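Long-range contacts in ABC transporter substrate binding protein (Ribose) (Agrobacterium vitis, PDB 4WUT), which binds a sugar, here beta-D-fucopyranose, and probably delivers it to an ABC transporter as the solute-binding component: residues E151-M157 and D211-G217; V240-G246 and L259-Q265. All blocks are in the same frame, centred on the assembly; numbering follows the deposited sequence.

Interaction 1 of 2, residues E151-M157 and D211-G217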
loop_
_atom_site.group_PDB
_atom_site.type_symbol
_atom_site.label_atom_id
_atom_site.label_comp_id
_atom_site.label_asym_id
_atom_site.label_seq_id
_atom_site.Cartn_x
_atom_site.Cartn_y
_atom_site.Cartn_z
ATOM N N GLU A 151 0.904 27.694 4.758
ATOM C CA GLU A 151 0.772 28.070 6.168
ATOM C C GLU A 151 -0.448 27.378 6.773
ATOM O O GLU A 151 -1.488 27.262 6.139
ATOM C CB GLU A 151 0.628 29.590 6.324
ATOM C CG GLU A 151 1.827 30.381 5.857
ATOM C CD GLU A 151 1.524 31.869 5.696
ATOM O OE1 GLU A 151 0.735 32.418 6.495
ATOM O OE2 GLU A 151 2.067 32.497 4.764
ATOM N N GLY A 152 -0.321 26.904 8.002
ATOM C CA GLY A 152 -1.440 26.274 8.677
ATOM C C GLY A 152 -1.079 24.884 9.134
ATOM O O GLY A 152 0.080 24.456 9.084
ATOM N N LYS A 153 -2.105 24.150 9.538
ATOM C CA LYS A 153 -1.930 22.840 10.143
ATOM C C LYS A 153 -2.541 21.751 9.263
ATOM O O LYS A 153 -3.654 21.913 8.747
ATOM C CB LYS A 153 -2.633 22.813 11.492
ATOM C CG LYS A 153 -2.033 23.706 12.556
ATOM C CD LYS A 153 -3.007 23.897 13.705
ATOM C CE LYS A 153 -2.814 22.881 14.785
ATOM N NZ LYS A 153 -3.923 22.921 15.802
ATOM N N ILE A 154 -1.826 20.648 9.105
ATOM C CA ILE A 154 -2.379 19.474 8.452
ATOM C C ILE A 154 -2.117 18.242 9.320
ATOM O O ILE A 154 -1.182 18.239 10.116
ATOM C CB ILE A 154 -1.811 19.244 7.048
ATOM C CG1 ILE A 154 -0.314 18.959 7.116
ATOM C CG2 ILE A 154 -2.153 20.430 6.114
ATOM C CD1 ILE A 154 0.267 18.511 5.774
ATOM N N ALA A 155 -2.942 17.217 9.164
ATOM C CA ALA A 155 -2.796 15.978 9.927
ATOM C C ALA A 155 -2.356 14.837 9.047
ATOM O O ALA A 155 -2.763 14.736 7.889
ATOM C CB ALA A 155 -4.116 15.619 10.585
ATOM N N VAL A 156 -1.536 13.943 9.609
ATOM C CA VAL A 156 -1.084 12.753 8.908
ATOM C C VAL A 156 -1.665 11.520 9.597
ATOM O O VAL A 156 -1.317 11.215 10.761
ATOM C CB VAL A 156 0.450 12.658 8.889
ATOM C CG1 VAL A 156 0.879 11.323 8.328
ATOM C CG2 VAL A 156 1.006 13.803 8.059
HETATM N N MSE A 157 -2.540 10.833 8.874
HETATM C CA MSE A 157 -3.170 9.585 9.309
HETATM C C MSE A 157 -2.462 8.447 8.593
HETATM O O MSE A 157 -2.632 8.223 7.378
HETATM C CB MSE A 157 -4.670 9.576 8.959
HETATM C CG MSE A 157 -5.378 10.902 9.240
HETATM SE SE MSE A 157 -5.122 11.645 11.044
HETATM C CE MSE A 157 -6.105 10.381 12.075
ATOM N N ASP A 211 -8.930 24.385 13.496
ATOM C CA ASP A 211 -8.241 25.145 12.452
ATOM C C ASP A 211 -7.548 24.259 11.410
ATOM O O ASP A 211 -6.849 24.773 10.552
ATOM C CB ASP A 211 -7.194 26.084 13.080
ATOM C CG ASP A 211 -6.201 25.354 14.002
ATOM O OD1 ASP A 211 -6.454 24.206 14.431
ATOM O OD2 ASP A 211 -5.168 25.973 14.339
ATOM N N LEU A 212 -7.751 22.952 11.460
ATOM C CA LEU A 212 -7.084 22.056 10.527
ATOM C C LEU A 212 -7.416 22.423 9.091
ATOM O O LEU A 212 -8.584 22.644 8.748
ATOM C CB LEU A 212 -7.500 20.599 10.809
ATOM C CG LEU A 212 -6.567 19.521 10.278
ATOM C CD1 LEU A 212 -5.269 19.533 11.044
ATOM C CD2 LEU A 212 -7.209 18.158 10.364
ATOM N N LYS A 213 -6.385 22.563 8.261
ATOM C CA LYS A 213 -6.597 22.935 6.876
ATOM C C LYS A 213 -6.606 21.757 5.919
ATOM O O LYS A 213 -7.204 21.849 4.849
ATOM C CB LYS A 213 -5.550 23.954 6.416
ATOM C CG LYS A 213 -5.693 25.308 7.075
ATOM C CD LYS A 213 -4.634 26.295 6.612
ATOM C CE LYS A 213 -5.241 27.569 6.115
ATOM N NZ LYS A 213 -6.089 28.234 7.137
ATOM N N GLY A 214 -5.961 20.654 6.302
ATOM C CA GLY A 214 -5.857 19.502 5.428
ATOM C C GLY A 214 -5.505 18.242 6.190
ATOM O O GLY A 214 -5.102 18.306 7.350
ATOM N N ILE A 215 -5.653 17.103 5.526
ATOM C CA ILE A 215 -5.494 15.803 6.181
ATOM C C ILE A 215 -5.168 14.752 5.118
ATOM O O ILE A 215 -5.773 14.714 4.032
ATOM C CB ILE A 215 -6.750 15.440 7.041
ATOM C CG1 ILE A 215 -6.530 14.145 7.834
ATOM C CG2 ILE A 215 -8.007 15.370 6.178
ATOM C CD1 ILE A 215 -7.576 13.962 8.925
ATOM N N PHE A 216 -4.154 13.948 5.431
ATOM C CA PHE A 216 -3.616 12.905 4.565
ATOM C C PHE A 216 -3.859 11.530 5.171
ATOM O O PHE A 216 -3.544 11.306 6.326
ATOM C CB PHE A 216 -2.111 13.170 4.388
ATOM C CG PHE A 216 -1.360 12.115 3.629
ATOM C CD1 PHE A 216 -1.793 11.684 2.388
ATOM C CD2 PHE A 216 -0.174 11.584 4.133
ATOM C CE1 PHE A 216 -1.084 10.746 1.664
ATOM C CE2 PHE A 216 0.514 10.638 3.418
ATOM C CZ PHE A 216 0.056 10.210 2.203
ATOM N N GLY A 217 -4.472 10.645 4.395
ATOM C CA GLY A 217 -4.733 9.269 4.785
ATOM C C GLY A 217 -3.901 8.329 3.933
ATOM O O GLY A 217 -4.133 8.232 2.729
HETATM O O HOH W 1 -4.341 25.795 10.344
#
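Ile-215 lays its CG1 against two side chains of the neighbouring strand: CB of Ala-155 at 3.9 Å and CG of the selenomethionine Met-157 at 3.7 Å. Extending CG1 away from its own backbone N (chi1 -175°) brings Ile-215 up to both, while the twice-bent Met-157 chain crosses it obliquely and brings SE to 4.0 Å from CD1 of Ile-215. Ala-155 is small enough for Leu-212 to close in too, CD2 lying 4.0 Å from its CB. Helices 195-208 and 220-232 cover this face. On the other face, the Phe-216 ring meets CG1 of Val-156 at a slant and stacks on Phe-173 of helix 164-180. Segments 151-157 and 211-217 form neighbouring parallel strands in one lobe of a periplasmic binding protein, 14° apart in direction. Ala-155 N donates to Gly-214 O and its O accepts from Phe-216 N; Met-157 N then donates to Phe-216 O at 2.8 Å. Toward the polar edge, Lys-213 N donates a hydrogen bond to Lys-153 O, and a water links Lys-153 N to Asp-211 O. The long chain of Lys-153, partly exposed, lets its NZ reach Asp-211 OD1 in a salt bridge (3.2 Å), on the syn lone pair, and also bond Asn-209 OD1.

Interaction 2 of 2, residues V240-G246 and L259-Q265. With FCB (beta-D-fucopyranose), chain E.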
loop_
_atom_site.group_PDB
_atom_site.type_symbol
_atom_site.label_atom_id
_atom_site.label_comp_id
_atom_site.label_asym_id
_atom_site.label_seq_id
_atom_site.Cartn_x
_atom_site.Cartn_y
_atom_site.Cartn_z
ATOM N N VAL A 240 -8.968 20.061 3.162
ATOM C CA VAL A 240 -8.447 19.341 2.021
ATOM C C VAL A 240 -7.973 17.961 2.458
ATOM O O VAL A 240 -7.031 17.830 3.225
ATOM C CB VAL A 240 -7.269 20.113 1.392
ATOM C CG1 VAL A 240 -6.688 19.362 0.207
ATOM C CG2 VAL A 240 -7.713 21.521 0.950
ATOM N N ALA A 241 -8.617 16.941 1.930
ATOM C CA ALA A 241 -8.285 15.576 2.256
ATOM C C ALA A 241 -7.679 14.840 1.057
ATOM O O ALA A 241 -8.222 14.899 -0.075
ATOM C CB ALA A 241 -9.527 14.855 2.752
ATOM N N ILE A 242 -6.538 14.191 1.284
ATOM C CA ILE A 242 -5.863 13.427 0.250
ATOM C C ILE A 242 -5.677 11.996 0.728
ATOM O O ILE A 242 -5.249 11.797 1.849
ATOM C CB ILE A 242 -4.534 14.095 -0.147
ATOM C CG1 ILE A 242 -4.857 15.472 -0.773
ATOM C CG2 ILE A 242 -3.738 13.217 -1.096
ATOM C CD1 ILE A 242 -3.710 16.182 -1.403
ATOM N N GLY A 243 -6.019 11.027 -0.114
ATOM C CA GLY A 243 -5.889 9.633 0.265
ATOM C C GLY A 243 -4.931 8.849 -0.609
ATOM O O GLY A 243 -4.268 9.407 -1.482
ATOM N N PHE A 244 -4.835 7.556 -0.300
ATOM C CA PHE A 244 -4.190 6.558 -1.139
ATOM C C PHE A 244 -5.210 5.470 -1.459
ATOM O O PHE A 244 -6.082 5.148 -0.638
ATOM C CB PHE A 244 -2.953 5.931 -0.458
ATOM C CG PHE A 244 -1.650 6.523 -0.917
ATOM C CD1 PHE A 244 -1.284 7.796 -0.510
ATOM C CD2 PHE A 244 -0.795 5.827 -1.767
ATOM C CE1 PHE A 244 -0.092 8.360 -0.923
ATOM C CE2 PHE A 244 0.410 6.378 -2.170
ATOM C CZ PHE A 244 0.747 7.667 -1.761
ATOM N N ASP A 245 -5.071 4.948 -2.671
ATOM C CA ASP A 245 -5.738 3.781 -3.187
ATOM C C ASP A 245 -7.086 4.126 -3.837
ATOM O O ASP A 245 -7.497 5.284 -3.849
ATOM C CB ASP A 245 -5.782 2.662 -2.139
ATOM C CG ASP A 245 -4.394 2.197 -1.751
ATOM O OD1 ASP A 245 -3.586 1.957 -2.674
ATOM O OD2 ASP A 245 -4.099 2.105 -0.550
ATOM N N GLY A 246 -7.734 3.131 -4.425
ATOM C CA GLY A 246 -8.722 3.410 -5.439
ATOM C C GLY A 246 -9.917 2.485 -5.489
ATOM O O GLY A 246 -10.412 2.186 -6.571
ATOM N N LEU A 259 -12.800 13.917 -0.696
ATOM C CA LEU A 259 -11.364 13.878 -0.946
ATOM C C LEU A 259 -11.042 14.641 -2.227
ATOM O O LEU A 259 -11.685 14.444 -3.255
ATOM C CB LEU A 259 -10.877 12.433 -1.082
ATOM C CG LEU A 259 -10.442 11.702 0.194
ATOM C CD1 LEU A 259 -11.532 11.650 1.257
ATOM C CD2 LEU A 259 -10.006 10.308 -0.200
ATOM N N GLU A 260 -10.027 15.493 -2.157
ATOM C CA GLU A 260 -9.534 16.228 -3.315
ATOM C C GLU A 260 -8.781 15.326 -4.288
ATOM O O GLU A 260 -8.848 15.514 -5.500
ATOM C CB GLU A 260 -8.609 17.340 -2.825
ATOM C CG GLU A 260 -8.000 18.147 -3.924
ATOM C CD GLU A 260 -9.015 19.037 -4.630
ATOM O OE1 GLU A 260 -10.056 19.396 -4.035
ATOM O OE2 GLU A 260 -8.767 19.383 -5.797
ATOM N N ALA A 261 -8.055 14.349 -3.765
ATOM C CA ALA A 261 -7.293 13.427 -4.606
ATOM C C ALA A 261 -7.060 12.140 -3.863
ATOM O O ALA A 261 -7.110 12.104 -2.624
ATOM C CB ALA A 261 -5.963 14.040 -5.023
ATOM N N THR A 262 -6.823 11.076 -4.616
ATOM C CA THR A 262 -6.286 9.861 -4.021
ATOM C C THR A 262 -5.189 9.324 -4.937
ATOM O O THR A 262 -5.341 9.350 -6.158
ATOM C CB THR A 262 -7.410 8.821 -3.721
ATOM O OG1 THR A 262 -6.873 7.741 -2.938
ATOM C CG2 THR A 262 -8.031 8.276 -4.975
ATOM N N VAL A 263 -4.079 8.862 -4.334
ATOM C CA VAL A 263 -2.934 8.369 -5.088
ATOM C C VAL A 263 -3.115 6.863 -5.260
ATOM O O VAL A 263 -3.111 6.108 -4.273
ATOM C CB VAL A 263 -1.595 8.682 -4.367
ATOM C CG1 VAL A 263 -0.403 8.208 -5.175
ATOM C CG2 VAL A 263 -1.477 10.176 -4.045
ATOM N N VAL A 264 -3.234 6.426 -6.499
ATOM C CA VAL A 264 -3.619 5.066 -6.806
ATOM C C VAL A 264 -2.441 4.301 -7.389
ATOM O O VAL A 264 -1.767 4.760 -8.314
ATOM C CB VAL A 264 -4.828 5.027 -7.779
ATOM C CG1 VAL A 264 -5.312 3.598 -7.971
ATOM C CG2 VAL A 264 -5.963 5.910 -7.248
ATOM N N GLN A 265 -2.226 3.111 -6.834
ATOM C CA GLN A 265 -1.101 2.240 -7.167
ATOM C C GLN A 265 -1.456 1.189 -8.224
ATOM O O GLN A 265 -2.607 1.048 -8.625
ATOM C CB GLN A 265 -0.606 1.526 -5.907
ATOM C CG GLN A 265 -0.360 2.416 -4.740
ATOM C CD GLN A 265 0.138 1.616 -3.569
ATOM O OE1 GLN A 265 1.310 1.233 -3.518
ATOM N NE2 GLN A 265 -0.744 1.313 -2.656
HETATM C C1 FCB E . -1.800 -0.069 0.367
HETATM C C2 FCB E . -0.403 -0.370 0.893
HETATM C C3 FCB E . -0.294 -1.715 1.367
HETATM C C4 FCB E . -1.416 -2.029 2.392
HETATM C C5 FCB E . -2.742 -1.631 1.687
HETATM C C6 FCB E . -3.988 -1.884 2.584
HETATM O O1 FCB E . -1.864 1.272 0.249
HETATM O O2 FCB E . 0.501 -0.188 -0.232
HETATM O O3 FCB E . 1.015 -1.834 1.980
HETATM O O4 FCB E . -1.209 -1.317 3.638
HETATM O O5 FCB E . -2.744 -0.301 1.403
HETATM O O HOH W 2 -4.199 1.710 -5.242
#
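Asp-245 and Gln-265 meet beside the bound sugar, where NE2 of Gln-265 donates to OD1 of Asp-245 at 2.9 Å, nearly straight, on the syn lone pair. Asp-245 directly follows strand 240-244, which helix 248-255 joins to parallel strand 261-265 as a beta-alpha-beta unit. The carboxylate and amide planes lie only 29° apart, and each group takes one sugar hydroxyl: fucose O1 donates to Asp-245 OD2 (2.5 Å), and Gln-265 NE2 gives its other N-H to fucose O2 (3.1 Å); Arg-169 and Asn-219, among others, also bind the sugar. Gln-265 OE1 bonds Thr-131, which should fix the amide's flip, and a water joins Asp-245 OD1 to Gln-265 N. An amide suits this place because it can donate twice and accept at once. Thr-262 OG1 donates to Asp-245 O at 2.7 Å, in the carbonyl plane, steadying the backbone behind the carboxylate. Asp-245 N donates to Val-263 O, and Gly-243 pairs through N with Ala-261 O and through O with Val-263 N; Leu-259 CD2 packs 4.1 Å from Gly-243 N. Across the sheet, branched Val-263 lies over one face of the Phe-244 ring, a CH-pi contact with CB 3.6 Å from the centroid, 9° off the normal.

How the interactions relate
After the strands from 25-29 to 127-130, the chain enters strand 153-158, then makes a long excursion through helix 164-180, strand 184-190 and helix 195-208 before interaction 1 closes it at strand 214-217. Helix 220-232 leads on to strand 240-244, and interaction 2 closes a much shorter loop around helix 248-255. The loops follow in series, neither nested nor crossed. Their inner strands, 214-217 and 240-244, are neighbours: Ile-215 N lies 2.8 Å from Val-240 O, a probable hydrogen bond, and the Phe-216 and Phe-244 rings touch. Four strands adjacent in the sheet, all parallel, are thereby joined, with sugar-binding Asn-219, Asp-245 and Gln-265 on or just past three of them.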